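Salt-tolerant glutaminase (Micrococcus luteus, PDB 3AGD) probably catalyses the hydrolysis of L-glutamine to L-glutamate and ammonium, as a salt-tolerant member of the glutaminase family. Local coordinates at residues His3-Val13 against Leu43-Gly54; Val234-Met242 against Gly254-Ala262. One frame throughout, in Å; residues are numbered along the deposited sequence.

Contact 1 of 2, residues His3-Val13 against Leu43-Gly54; sequences HPIPDYLASLV and LATPTGRLHCAG
P6 O, beside the backbone of C52, has two donors: A10 N, one helical turn on, at 2.9 Å, and a water oxygen at 3.2 Å. The same water donates to C52 O at 2.8 Å, tying helix 4-13 to strand 50-54 where no direct hydrogen bond joins them. At the start of the helix H3 is the N-cap. Its CG lies anti to the backbone N (chi1 -157°), which turns the ring back so that ND1 accepts from I5 N in the ring plane (3.2 Å). H51 CE1 sits over the centre of the H3 ring, the two planes oblique at 38°. I5 CB covers a face of the H51 ring in a CH-pi contact, P6 CG approaches obliquely, and H51 NE2 is hydrogen-bonded to E341 OE2 of the second subunit. In this beta-lactamase-like fold the N-terminal helix runs along 50-54, one of the two outermost strands of the antiparallel sheet within this chain, at 26° to it, beside helix 289-301, whose L298 also touches L9 and L43. L9 CD1 comes within 3.2 Å of H51 O, which takes a backbone bond from L43 N, and reaches L43 CG as well. Further along, A53 CB presses against the helix backbone, 3.4 Å from A10 N, with L9 CB and A10 CB close by and V13 CG2 at 4.2 Å from A53 CB.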
ATOM      1  N   HIS A   3     -16.377  -9.336  20.935  1.00 38.45           N
ATOM      2  CA  HIS A   3     -15.750  -8.483  19.934  1.00 32.40           C
ATOM      3  C   HIS A   3     -16.789  -8.133  18.876  1.00 29.91           C
ATOM      4  O   HIS A   3     -17.479  -9.008  18.363  1.00 33.53           O
ATOM      5  CB  HIS A   3     -14.575  -9.220  19.300  1.00 31.06           C
ATOM      6  CG  HIS A   3     -13.552  -8.315  18.693  1.00 29.38           C
ATOM      7  ND1 HIS A   3     -13.825  -7.497  17.619  1.00 28.79           N
ATOM      8  CD2 HIS A   3     -12.260  -8.084  19.026  1.00 26.55           C
ATOM      9  CE1 HIS A   3     -12.744  -6.799  17.317  1.00 29.72           C
ATOM     10  NE2 HIS A   3     -11.781  -7.137  18.156  1.00 26.02           N
ATOM     11  N   PRO A   4     -16.925  -6.844  18.539  1.00 28.84           N
ATOM     12  CA  PRO A   4     -17.914  -6.454  17.528  1.00 30.07           C
ATOM     13  C   PRO A   4     -17.651  -6.904  16.084  1.00 30.20           C
ATOM     14  O   PRO A   4     -18.595  -7.095  15.317  1.00 31.45           O
ATOM     15  CB  PRO A   4     -17.968  -4.930  17.666  1.00 28.40           C
ATOM     16  CG  PRO A   4     -16.604  -4.581  18.130  1.00 29.46           C
ATOM     17  CD  PRO A   4     -16.299  -5.658  19.146  1.00 28.84           C
ATOM     18  N   ILE A   5     -16.387  -7.082  15.712  1.00 26.54           N
ATOM     19  CA  ILE A   5     -16.073  -7.487  14.343  1.00 26.02           C
ATOM     20  C   ILE A   5     -16.739  -8.797  13.912  1.00 25.90           C
ATOM     21  O   ILE A   5     -17.223  -8.904  12.788  1.00 25.62           O
ATOM     22  CB  ILE A   5     -14.543  -7.548  14.113  1.00 25.15           C
ATOM     23  CG1 ILE A   5     -13.977  -6.124  14.167  1.00 25.42           C
ATOM     24  CG2 ILE A   5     -14.228  -8.168  12.746  1.00 24.62           C
ATOM     25  CD1 ILE A   5     -12.496  -6.036  13.940  1.00 31.25           C
ATOM     26  N   PRO A   6     -16.772  -9.810  14.796  1.00 27.97           N
ATOM     27  CA  PRO A   6     -17.413 -11.074  14.417  1.00 28.99           C
ATOM     28  C   PRO A   6     -18.913 -10.861  14.192  1.00 28.67           C
ATOM     29  O   PRO A   6     -19.528 -11.529  13.359  1.00 27.35           O
ATOM     30  CB  PRO A   6     -17.135 -11.973  15.618  1.00 30.46           C
ATOM     31  CG  PRO A   6     -15.810 -11.479  16.095  1.00 31.20           C
ATOM     32  CD  PRO A   6     -15.993  -9.977  16.034  1.00 29.65           C
ATOM     33  N   ASP A   7     -19.492  -9.929  14.948  1.00 27.29           N
ATOM     34  CA  ASP A   7     -20.912  -9.608  14.825  1.00 28.29           C
ATOM     35  C   ASP A   7     -21.148  -8.912  13.490  1.00 28.14           C
ATOM     36  O   ASP A   7     -22.157  -9.144  12.821  1.00 29.79           O
ATOM     37  CB  ASP A   7     -21.353  -8.708  15.980  1.00 32.77           C
ATOM     38  CG  ASP A   7     -21.487  -9.466  17.293  1.00 37.02           C
ATOM     39  OD1 ASP A   7     -21.685  -8.813  18.339  1.00 44.13           O
ATOM     40  OD2 ASP A   7     -21.404 -10.714  17.277  1.00 30.01           O
ATOM     41  N   TYR A   8     -20.209  -8.051  13.111  1.00 26.46           N
ATOM     42  CA  TYR A   8     -20.295  -7.352  11.840  1.00 25.42           C
ATOM     43  C   TYR A   8     -20.327  -8.389  10.719  1.00 23.54           C
ATOM     44  O   TYR A   8     -21.156  -8.324   9.812  1.00 24.09           O
ATOM     45  CB  TYR A   8     -19.079  -6.450  11.634  1.00 25.97           C
ATOM     46  CG  TYR A   8     -18.912  -6.037  10.191  1.00 24.57           C
ATOM     47  CD1 TYR A   8     -19.659  -4.990   9.654  1.00 25.45           C
ATOM     48  CD2 TYR A   8     -18.071  -6.752   9.338  1.00 22.36           C
ATOM     49  CE1 TYR A   8     -19.578  -4.671   8.302  1.00 25.12           C
ATOM     50  CE2 TYR A   8     -17.983  -6.442   7.986  1.00 22.82           C
ATOM     51  CZ  TYR A   8     -18.741  -5.404   7.474  1.00 23.50           C
ATOM     52  OH  TYR A   8     -18.685  -5.121   6.131  1.00 26.28           O
ATOM     53  N   LEU A   9     -19.401  -9.341  10.786  1.00 22.45           N
ATOM     54  CA  LEU A   9     -19.315 -10.391   9.779  1.00 21.21           C
ATOM     55  C   LEU A   9     -20.597 -11.215   9.739  1.00 24.60           C
ATOM     56  O   LEU A   9     -21.116 -11.514   8.662  1.00 24.39           O
ATOM     57  CB  LEU A   9     -18.113 -11.301  10.058  1.00 17.64           C
ATOM     58  CG  LEU A   9     -16.732 -10.639   9.932  1.00 18.47           C
ATOM     59  CD1 LEU A   9     -15.648 -11.656  10.235  1.00 18.23           C
ATOM     60  CD2 LEU A   9     -16.549 -10.070   8.532  1.00 14.14           C
ATOM     61  N   ALA A  10     -21.105 -11.573  10.917  1.00 23.60           N
ATOM     62  CA  ALA A  10     -22.331 -12.355  11.014  1.00 23.55           C
ATOM     63  C   ALA A  10     -23.469 -11.625  10.312  1.00 26.10           C
ATOM     64  O   ALA A  10     -24.273 -12.241   9.613  1.00 24.98           O
ATOM     65  CB  ALA A  10     -22.683 -12.605  12.480  1.00 24.09           C
ATOM     66  N   SER A  11     -23.532 -10.308  10.499  1.00 28.92           N
ATOM     67  CA  SER A  11     -24.568  -9.491   9.870  1.00 29.33           C
ATOM     68  C   SER A  11     -24.350  -9.434   8.365  1.00 28.66           C
ATOM     69  O   SER A  11     -25.298  -9.499   7.584  1.00 29.18           O
ATOM     70  CB  SER A  11     -24.547  -8.067  10.430  1.00 32.43           C
ATOM     71  OG  SER A  11     -24.726  -8.072  11.832  1.00 40.00           O
ATOM     72  N   LEU A  12     -23.093  -9.303   7.961  1.00 28.54           N
ATOM     73  CA  LEU A  12     -22.761  -9.243   6.545  1.00 26.62           C
ATOM     74  C   LEU A  12     -23.184 -10.540   5.864  1.00 25.57           C
ATOM     75  O   LEU A  12     -23.758 -10.523   4.778  1.00 25.08           O
ATOM     76  CB  LEU A  12     -21.260  -9.025   6.363  1.00 28.21           C
ATOM     77  CG  LEU A  12     -20.850  -8.731   4.920  1.00 27.56           C
ATOM     78  CD1 LEU A  12     -21.557  -7.462   4.452  1.00 27.04           C
ATOM     79  CD2 LEU A  12     -19.344  -8.575   4.829  1.00 23.45           C
ATOM     80  N   VAL A  13     -22.900 -11.667   6.510  1.00 26.32           N
ATOM     81  CA  VAL A  13     -23.267 -12.967   5.963  1.00 24.81           C
ATOM     82  C   VAL A  13     -24.785 -13.070   5.832  1.00 26.77           C
ATOM     83  O   VAL A  13     -25.301 -13.502   4.802  1.00 24.62           O
ATOM     84  CB  VAL A  13     -22.757 -14.110   6.863  1.00 21.52           C
ATOM     85  CG1 VAL A  13     -23.301 -15.447   6.376  1.00 20.21           C
ATOM     86  CG2 VAL A  13     -21.238 -14.125   6.854  1.00 22.48           C
ATOM     87  N   LEU A  43     -11.501 -13.267   9.094  1.00 17.56           N
ATOM     88  CA  LEU A  43     -10.457 -12.258   9.036  1.00 20.61           C
ATOM     89  C   LEU A  43      -9.382 -12.639  10.037  1.00 21.14           C
ATOM     90  O   LEU A  43      -9.686 -12.927  11.190  1.00 22.66           O
ATOM     91  CB  LEU A  43     -11.009 -10.877   9.402  1.00 24.92           C
ATOM     92  CG  LEU A  43     -12.170 -10.287   8.597  1.00 27.47           C
ATOM     93  CD1 LEU A  43     -12.460  -8.881   9.109  1.00 24.60           C
ATOM     94  CD2 LEU A  43     -11.829 -10.249   7.120  1.00 27.46           C
ATOM     95  N   ALA A  44      -8.131 -12.656   9.588  1.00 19.19           N
ATOM     96  CA  ALA A  44      -7.001 -12.978  10.452  1.00 17.84           C
ATOM     97  C   ALA A  44      -6.170 -11.712  10.541  1.00 18.21           C
ATOM     98  O   ALA A  44      -5.701 -11.200   9.528  1.00 20.40           O
ATOM     99  CB  ALA A  44      -6.181 -14.107   9.858  1.00 18.30           C
ATOM    100  N   THR A  45      -5.999 -11.210  11.759  1.00 19.53           N
ATOM    101  CA  THR A  45      -5.254  -9.983  12.005  1.00 20.18           C
ATOM    102  C   THR A  45      -3.805 -10.232  12.410  1.00 23.21           C
ATOM    103  O   THR A  45      -3.426 -11.353  12.753  1.00 22.52           O
ATOM    104  CB  THR A  45      -5.916  -9.178  13.128  1.00 22.36           C
ATOM    105  OG1 THR A  45      -5.943  -9.972  14.320  1.00 19.57           O
ATOM    106  CG2 THR A  45      -7.335  -8.802  12.749  1.00 22.95           C
ATOM    107  N   PRO A  46      -2.970  -9.182  12.370  1.00 24.01           N
ATOM    108  CA  PRO A  46      -1.565  -9.346  12.752  1.00 27.85           C
ATOM    109  C   PRO A  46      -1.473  -9.615  14.255  1.00 34.86           C
ATOM    110  O   PRO A  46      -0.562 -10.290  14.724  1.00 36.08           O
ATOM    111  CB  PRO A  46      -0.940  -8.005  12.369  1.00 24.80           C
ATOM    112  CG  PRO A  46      -1.823  -7.518  11.256  1.00 27.70           C
ATOM    113  CD  PRO A  46      -3.195  -7.858  11.771  1.00 24.94           C
ATOM    114  N   THR A  47      -2.435  -9.084  15.002  1.00 38.72           N
ATOM    115  CA  THR A  47      -2.468  -9.266  16.447  1.00 43.59           C
ATOM    116  C   THR A  47      -2.516 -10.753  16.797  1.00 45.58           C
ATOM    117  O   THR A  47      -1.961 -11.182  17.809  1.00 51.36           O
ATOM    118  CB  THR A  47      -3.694  -8.556  17.069  1.00 46.80           C
ATOM    119  OG1 THR A  47      -4.899  -9.077  16.497  1.00 52.19           O
ATOM    120  CG2 THR A  47      -3.630  -7.058  16.809  1.00 46.07           C
ATOM    121  N   GLY A  48      -3.167 -11.537  15.946  1.00 39.41           N
ATOM    122  CA  GLY A  48      -3.265 -12.963  16.192  1.00 35.04           C
ATOM    123  C   GLY A  48      -4.697 -13.360  16.463  1.00 32.56           C
ATOM    124  O   GLY A  48      -4.965 -14.373  17.109  1.00 33.21           O
ATOM    125  N   ARG A  49      -5.622 -12.546  15.969  1.00 31.02           N
ATOM    126  CA  ARG A  49      -7.040 -12.803  16.151  1.00 30.33           C
ATOM    127  C   ARG A  49      -7.644 -13.355  14.872  1.00 30.08           C
ATOM    128  O   ARG A  49      -7.148 -13.106  13.773  1.00 29.43           O
ATOM    129  CB  ARG A  49      -7.770 -11.518  16.554  1.00 31.63           C
ATOM    130  CG  ARG A  49      -7.240 -10.890  17.830  1.00 41.46           C
ATOM    131  CD  ARG A  49      -7.183 -11.905  18.967  1.00 49.84           C
ATOM    132  NE  ARG A  49      -6.458 -11.381  20.121  1.00 56.96           N
ATOM    133  CZ  ARG A  49      -6.972 -10.544  21.017  1.00 58.33           C
ATOM    134  NH1 ARG A  49      -8.229 -10.133  20.906  1.00 59.77           N
ATOM    135  NH2 ARG A  49      -6.216 -10.103  22.015  1.00 55.08           N
ATOM    136  N   LEU A  50      -8.725 -14.105  15.033  1.00 28.49           N
ATOM    137  CA  LEU A  50      -9.422 -14.712  13.916  1.00 28.37           C
ATOM    138  C   LEU A  50     -10.919 -14.469  14.097  1.00 28.38           C
ATOM    139  O   LEU A  50     -11.597 -15.199  14.819  1.00 30.97           O
ATOM    140  CB  LEU A  50      -9.118 -16.211  13.885  1.00 29.15           C
ATOM    141  CG  LEU A  50      -9.604 -17.035  12.696  1.00 33.87           C
ATOM    142  CD1 LEU A  50      -9.034 -16.474  11.400  1.00 33.84           C
ATOM    143  CD2 LEU A  50      -9.170 -18.483  12.885  1.00 35.92           C
ATOM    144  N   HIS A  51     -11.425 -13.423  13.454  1.00 25.21           N
ATOM    145  CA  HIS A  51     -12.839 -13.086  13.542  1.00 24.13           C
ATOM    146  C   HIS A  51     -13.552 -13.733  12.359  1.00 25.50           C
ATOM    147  O   HIS A  51     -13.173 -13.506  11.210  1.00 23.74           O
ATOM    148  CB  HIS A  51     -13.027 -11.563  13.487  1.00 23.44           C
ATOM    149  CG  HIS A  51     -12.136 -10.807  14.427  1.00 26.25           C
ATOM    150  ND1 HIS A  51     -12.091 -11.063  15.781  1.00 26.77           N
ATOM    151  CD2 HIS A  51     -11.262  -9.795  14.208  1.00 29.37           C
ATOM    152  CE1 HIS A  51     -11.228 -10.243  16.354  1.00 27.03           C
ATOM    153  NE2 HIS A  51     -10.711  -9.462  15.422  1.00 27.12           N
ATOM    154  N   CYS A  52     -14.578 -14.536  12.630  1.00 26.01           N
ATOM    155  CA  CYS A  52     -15.301 -15.193  11.547  1.00 27.62           C
ATOM    156  C   CYS A  52     -16.794 -15.297  11.773  1.00 24.62           C
ATOM    157  O   CYS A  52     -17.296 -14.987  12.849  1.00 26.62           O
ATOM    158  CB  CYS A  52     -14.751 -16.599  11.301  1.00 34.50           C
ATOM    159  SG  CYS A  52     -13.348 -17.055  12.308  1.00 41.17           S
ATOM    160  N   ALA A  53     -17.492 -15.755  10.740  1.00 23.22           N
ATOM    161  CA  ALA A  53     -18.939 -15.928  10.776  1.00 23.05           C
ATOM    162  C   ALA A  53     -19.365 -16.833   9.625  1.00 24.44           C
ATOM    163  O   ALA A  53     -18.637 -16.976   8.639  1.00 22.32           O
ATOM    164  CB  ALA A  53     -19.632 -14.576  10.663  1.00 19.80           C
ATOM    165  N   GLY A  54     -20.540 -17.441   9.759  1.00 23.66           N
ATOM    166  CA  GLY A  54     -21.048 -18.321   8.722  1.00 22.58           C
ATOM    167  C   GLY A  54     -20.297 -19.633   8.638  1.00 23.56           C
ATOM    168  O   GLY A  54     -19.742 -20.100   9.633  1.00 21.93           O
TER
HETATM  169  O   HOH W   1     -19.823 -14.617  14.105  1.00 33.49           O

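Contact 2 of 2, residues Val234-Met242 against Gly254-Ala262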
ATOM      1  N   VAL A 234       2.277 -10.381  -3.049  1.00 15.99           N
ATOM      2  CA  VAL A 234       1.129  -9.504  -2.931  1.00 15.58           C
ATOM      3  C   VAL A 234       1.087  -8.508  -4.092  1.00 14.88           C
ATOM      4  O   VAL A 234       0.006  -8.111  -4.517  1.00 16.22           O
ATOM      5  CB  VAL A 234       1.126  -8.782  -1.577  1.00 14.69           C
ATOM      6  CG1 VAL A 234      -0.132  -7.940  -1.439  1.00 13.23           C
ATOM      7  CG2 VAL A 234       1.197  -9.820  -0.448  1.00 12.88           C
ATOM      8  N   SER A 235       2.250  -8.120  -4.615  1.00 12.53           N
ATOM      9  CA  SER A 235       2.283  -7.197  -5.753  1.00 16.88           C
ATOM     10  C   SER A 235       1.633  -7.866  -6.961  1.00 16.90           C
ATOM     11  O   SER A 235       0.790  -7.278  -7.634  1.00 17.64           O
ATOM     12  CB  SER A 235       3.725  -6.800  -6.116  1.00 17.91           C
ATOM     13  OG  SER A 235       4.287  -5.910  -5.165  1.00 15.67           O
ATOM     14  N   VAL A 236       2.024  -9.109  -7.222  1.00 15.32           N
ATOM     15  CA  VAL A 236       1.483  -9.864  -8.352  1.00 15.59           C
ATOM     16  C   VAL A 236      -0.021 -10.122  -8.204  1.00 16.70           C
ATOM     17  O   VAL A 236      -0.757 -10.132  -9.196  1.00 17.03           O
ATOM     18  CB  VAL A 236       2.250 -11.192  -8.513  1.00 17.12           C
ATOM     19  CG1 VAL A 236       1.595 -12.069  -9.572  1.00 19.62           C
ATOM     20  CG2 VAL A 236       3.690 -10.889  -8.899  1.00 12.26           C
ATOM     21  N   MET A 237      -0.475 -10.327  -6.969  1.00 15.34           N
ATOM     22  CA  MET A 237      -1.895 -10.542  -6.696  1.00 16.05           C
ATOM     23  C   MET A 237      -2.641  -9.251  -7.038  1.00 14.36           C
ATOM     24  O   MET A 237      -3.706  -9.265  -7.654  1.00 13.67           O
ATOM     25  CB  MET A 237      -2.117 -10.871  -5.212  1.00 14.49           C
ATOM     26  CG  MET A 237      -1.816 -12.305  -4.804  1.00 13.01           C
ATOM     27  SD  MET A 237      -1.915 -12.519  -2.997  1.00 19.76           S
ATOM     28  CE  MET A 237      -3.681 -12.362  -2.727  1.00 17.75           C
ATOM     29  N   THR A 238      -2.065  -8.132  -6.625  1.00 14.21           N
ATOM     30  CA  THR A 238      -2.658  -6.828  -6.866  1.00 15.15           C
ATOM     31  C   THR A 238      -2.856  -6.576  -8.358  1.00 18.22           C
ATOM     32  O   THR A 238      -3.958  -6.258  -8.801  1.00 19.76           O
ATOM     33  CB  THR A 238      -1.767  -5.712  -6.273  1.00 15.86           C
ATOM     34  OG1 THR A 238      -1.599  -5.934  -4.868  1.00 17.29           O
ATOM     35  CG2 THR A 238      -2.401  -4.341  -6.487  1.00 17.71           C
ATOM     36  N   SER A 239      -1.790  -6.742  -9.133  1.00 20.10           N
ATOM     37  CA  SER A 239      -1.840  -6.502 -10.574  1.00 23.21           C
ATOM     38  C   SER A 239      -2.718  -7.436 -11.406  1.00 22.57           C
ATOM     39  O   SER A 239      -3.372  -6.986 -12.349  1.00 21.94           O
ATOM     40  CB  SER A 239      -0.422  -6.520 -11.154  1.00 20.58           C
ATOM     41  OG  SER A 239       0.363  -5.485 -10.594  1.00 23.87           O
ATOM     42  N   SER A 240      -2.742  -8.723 -11.070  1.00 22.73           N
ATOM     43  CA  SER A 240      -3.523  -9.677 -11.862  1.00 21.88           C
ATOM     44  C   SER A 240      -4.525 -10.563 -11.135  1.00 20.33           C
ATOM     45  O   SER A 240      -5.341 -11.229 -11.779  1.00 21.16           O
ATOM     46  CB  SER A 240      -2.572 -10.569 -12.655  1.00 20.52           C
ATOM     47  OG  SER A 240      -1.702  -9.773 -13.435  1.00 23.68           O
ATOM     48  N   GLY A 241      -4.474 -10.578  -9.810  1.00 15.48           N
ATOM     49  CA  GLY A 241      -5.402 -11.415  -9.065  1.00 17.01           C
ATOM     50  C   GLY A 241      -6.875 -11.289  -9.428  1.00 17.27           C
ATOM     51  O   GLY A 241      -7.587 -12.295  -9.509  1.00 16.47           O
ATOM     52  N   MET A 242      -7.343 -10.062  -9.644  1.00 15.91           N
ATOM     53  CA  MET A 242      -8.747  -9.825  -9.979  1.00 16.56           C
ATOM     54  C   MET A 242      -8.874  -9.064 -11.301  1.00 18.05           C
ATOM     55  O   MET A 242      -9.752  -8.210 -11.461  1.00 13.83           O
ATOM     56  CB  MET A 242      -9.408  -9.017  -8.860  1.00 17.93           C
ATOM     57  CG  MET A 242      -9.335  -9.666  -7.481  1.00 19.34           C
ATOM     58  SD  MET A 242     -10.216 -11.233  -7.388  1.00 24.12           S
ATOM     59  CE  MET A 242     -11.891 -10.692  -7.473  1.00 22.45           C
ATOM     60  N   GLY A 254      -9.121  -2.078  -3.508  1.00 11.94           N
ATOM     61  CA  GLY A 254      -7.834  -1.882  -2.869  1.00 12.30           C
ATOM     62  C   GLY A 254      -7.370  -3.017  -1.975  1.00 12.65           C
ATOM     63  O   GLY A 254      -6.512  -2.814  -1.111  1.00 14.14           O
ATOM     64  N   ILE A 255      -7.926  -4.207  -2.172  1.00 11.21           N
ATOM     65  CA  ILE A 255      -7.540  -5.366  -1.370  1.00 13.34           C
ATOM     66  C   ILE A 255      -6.993  -6.475  -2.264  1.00 12.65           C
ATOM     67  O   ILE A 255      -7.753  -7.156  -2.952  1.00 15.74           O
ATOM     68  CB  ILE A 255      -8.741  -5.926  -0.567  1.00 15.26           C
ATOM     69  CG1 ILE A 255      -9.249  -4.872   0.418  1.00 14.33           C
ATOM     70  CG2 ILE A 255      -8.315  -7.179   0.210  1.00 14.98           C
ATOM     71  CD1 ILE A 255     -10.466  -5.321   1.221  1.00 14.33           C
ATOM     72  N   PRO A 256      -5.663  -6.661  -2.278  1.00 11.14           N
ATOM     73  CA  PRO A 256      -5.067  -7.709  -3.113  1.00 13.43           C
ATOM     74  C   PRO A 256      -5.844  -9.010  -2.900  1.00 18.13           C
ATOM     75  O   PRO A 256      -5.994  -9.462  -1.767  1.00 18.52           O
ATOM     76  CB  PRO A 256      -3.638  -7.784  -2.590  1.00 11.44           C
ATOM     77  CG  PRO A 256      -3.351  -6.350  -2.199  1.00 13.24           C
ATOM     78  CD  PRO A 256      -4.633  -5.938  -1.503  1.00 11.37           C
ATOM     79  N   ALA A 257      -6.348  -9.609  -3.976  1.00 18.03           N
ATOM     80  CA  ALA A 257      -7.130 -10.832  -3.827  1.00 17.09           C
ATOM     81  C   ALA A 257      -7.043 -11.824  -4.975  1.00 17.15           C
ATOM     82  O   ALA A 257      -6.540 -11.514  -6.056  1.00 17.56           O
ATOM     83  CB  ALA A 257      -8.591 -10.473  -3.582  1.00 15.45           C
ATOM     84  N   LYS A 258      -7.546 -13.026  -4.716  1.00 16.71           N
ATOM     85  CA  LYS A 258      -7.578 -14.093  -5.709  1.00 18.49           C
ATOM     86  C   LYS A 258      -8.727 -15.042  -5.390  1.00 18.56           C
ATOM     87  O   LYS A 258      -8.870 -15.500  -4.253  1.00 19.81           O
ATOM     88  CB  LYS A 258      -6.267 -14.881  -5.719  1.00 17.64           C
ATOM     89  CG  LYS A 258      -6.193 -15.908  -6.848  1.00 16.59           C
ATOM     90  CD  LYS A 258      -6.117 -15.217  -8.205  1.00 17.65           C
ATOM     91  CE  LYS A 258      -6.131 -16.206  -9.363  1.00 16.58           C
ATOM     92  NZ  LYS A 258      -7.505 -16.700  -9.662  1.00 20.04           N
ATOM     93  N   SER A 259      -9.550 -15.330  -6.392  1.00 17.41           N
ATOM     94  CA  SER A 259     -10.671 -16.240  -6.209  1.00 19.23           C
ATOM     95  C   SER A 259     -10.343 -17.623  -6.779  1.00 19.33           C
ATOM     96  O   SER A 259      -9.393 -17.780  -7.554  1.00 17.47           O
ATOM     97  CB  SER A 259     -11.918 -15.684  -6.903  1.00 21.82           C
ATOM     98  OG  SER A 259     -13.052 -16.508  -6.668  1.00 22.62           O
ATOM     99  N   GLY A 260     -11.136 -18.615  -6.378  1.00 19.70           N
ATOM    100  CA  GLY A 260     -10.974 -19.981  -6.850  1.00 18.40           C
ATOM    101  C   GLY A 260     -12.351 -20.467  -7.277  1.00 21.90           C
ATOM    102  O   GLY A 260     -13.340 -20.131  -6.620  1.00 23.05           O
ATOM    103  N   VAL A 261     -12.434 -21.248  -8.355  1.00 20.78           N
ATOM    104  CA  VAL A 261     -13.728 -21.721  -8.852  1.00 20.38           C
ATOM    105  C   VAL A 261     -14.551 -22.585  -7.893  1.00 22.31           C
ATOM    106  O   VAL A 261     -15.707 -22.893  -8.176  1.00 23.22           O
ATOM    107  CB  VAL A 261     -13.582 -22.479 -10.205  1.00 20.14           C
ATOM    108  CG1 VAL A 261     -13.142 -21.508 -11.300  1.00 18.50           C
ATOM    109  CG2 VAL A 261     -12.578 -23.616 -10.077  1.00 17.95           C
ATOM    110  N   ALA A 262     -13.969 -22.977  -6.764  1.00 20.98           N
ATOM    111  CA  ALA A 262     -14.701 -23.784  -5.798  1.00 22.95           C
ATOM    112  C   ALA A 262     -15.492 -22.872  -4.866  1.00 24.29           C
ATOM    113  O   ALA A 262     -16.283 -23.345  -4.053  1.00 24.89           O
ATOM    114  CB  ALA A 262     -13.745 -24.657  -4.995  1.00 23.80           C
TER
HETATM  115  O   HOH W   2      -6.026  -8.189  -6.478  1.00 18.50           O
HETATM  116  O   HOH W   3      -9.662 -14.143  -9.033  1.00 20.49           O
HETATM  117  O   HOH W   4      -8.170 -14.428 -11.845  1.00 42.55           O
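The C-terminal part of helix 227-240 passes close to the start of strand 257-259, with the CA atoms of T238 and P256 4.5 Å apart and G241 CA 3.2 Å from A257 O in a CA-H...O contact. The strand is an edge of the antiparallel sheet in this beta-lactamase-like domain, and K258-S259-G260 resembles the K(T/S)G motif of that clan. V234 CG1 and T238 OG1 both meet the P256 ring, OG1 at 3.2 Å from CG. With OG1 placed beside its own backbone N (chi1 -58°), T238 also donates to V234 O at 2.7 Å; T238 N reaches that oxygen from the opposite face of the carbonyl plane. The bent chain of M237 carries CE to P256 O and A257 CA, while M242 CG packs on A257 CB. Waters bridge the two backbones: one accepts from A257 N and donates to M237 O, another accepts from S259 N and donates to G241 O. K258 CD lies 3.5 Å from G241 O. The K258 side chain also approaches S64, a residue that binds L-glutamate, and its NZ donates to S259 O at 3.0 Å, in the carbonyl plane.

How the contacts relate
The two contacts follow one another along the chain, contact 1 closing before contact 2 opens, and their centres lie 21 Å apart, with nearest atoms about 8 Å apart and no touch. They share the five-stranded antiparallel sheet and fall on its two outermost strands: contact 1 packs helix 4-16 on strand 50-54, contact 2 packs helix 227-240 against strand 257-259. Strands 40-44, 273-278 and 264-269 lie between. Contact 1 is away from the annotated sites, whereas segment 254-262 of contact 2 carries V261 further on and its K258 approaches S64, both V261 and S64 belonging to the L-glutamate site. Both contacts also meet the second subunit, contact 2 through its helix.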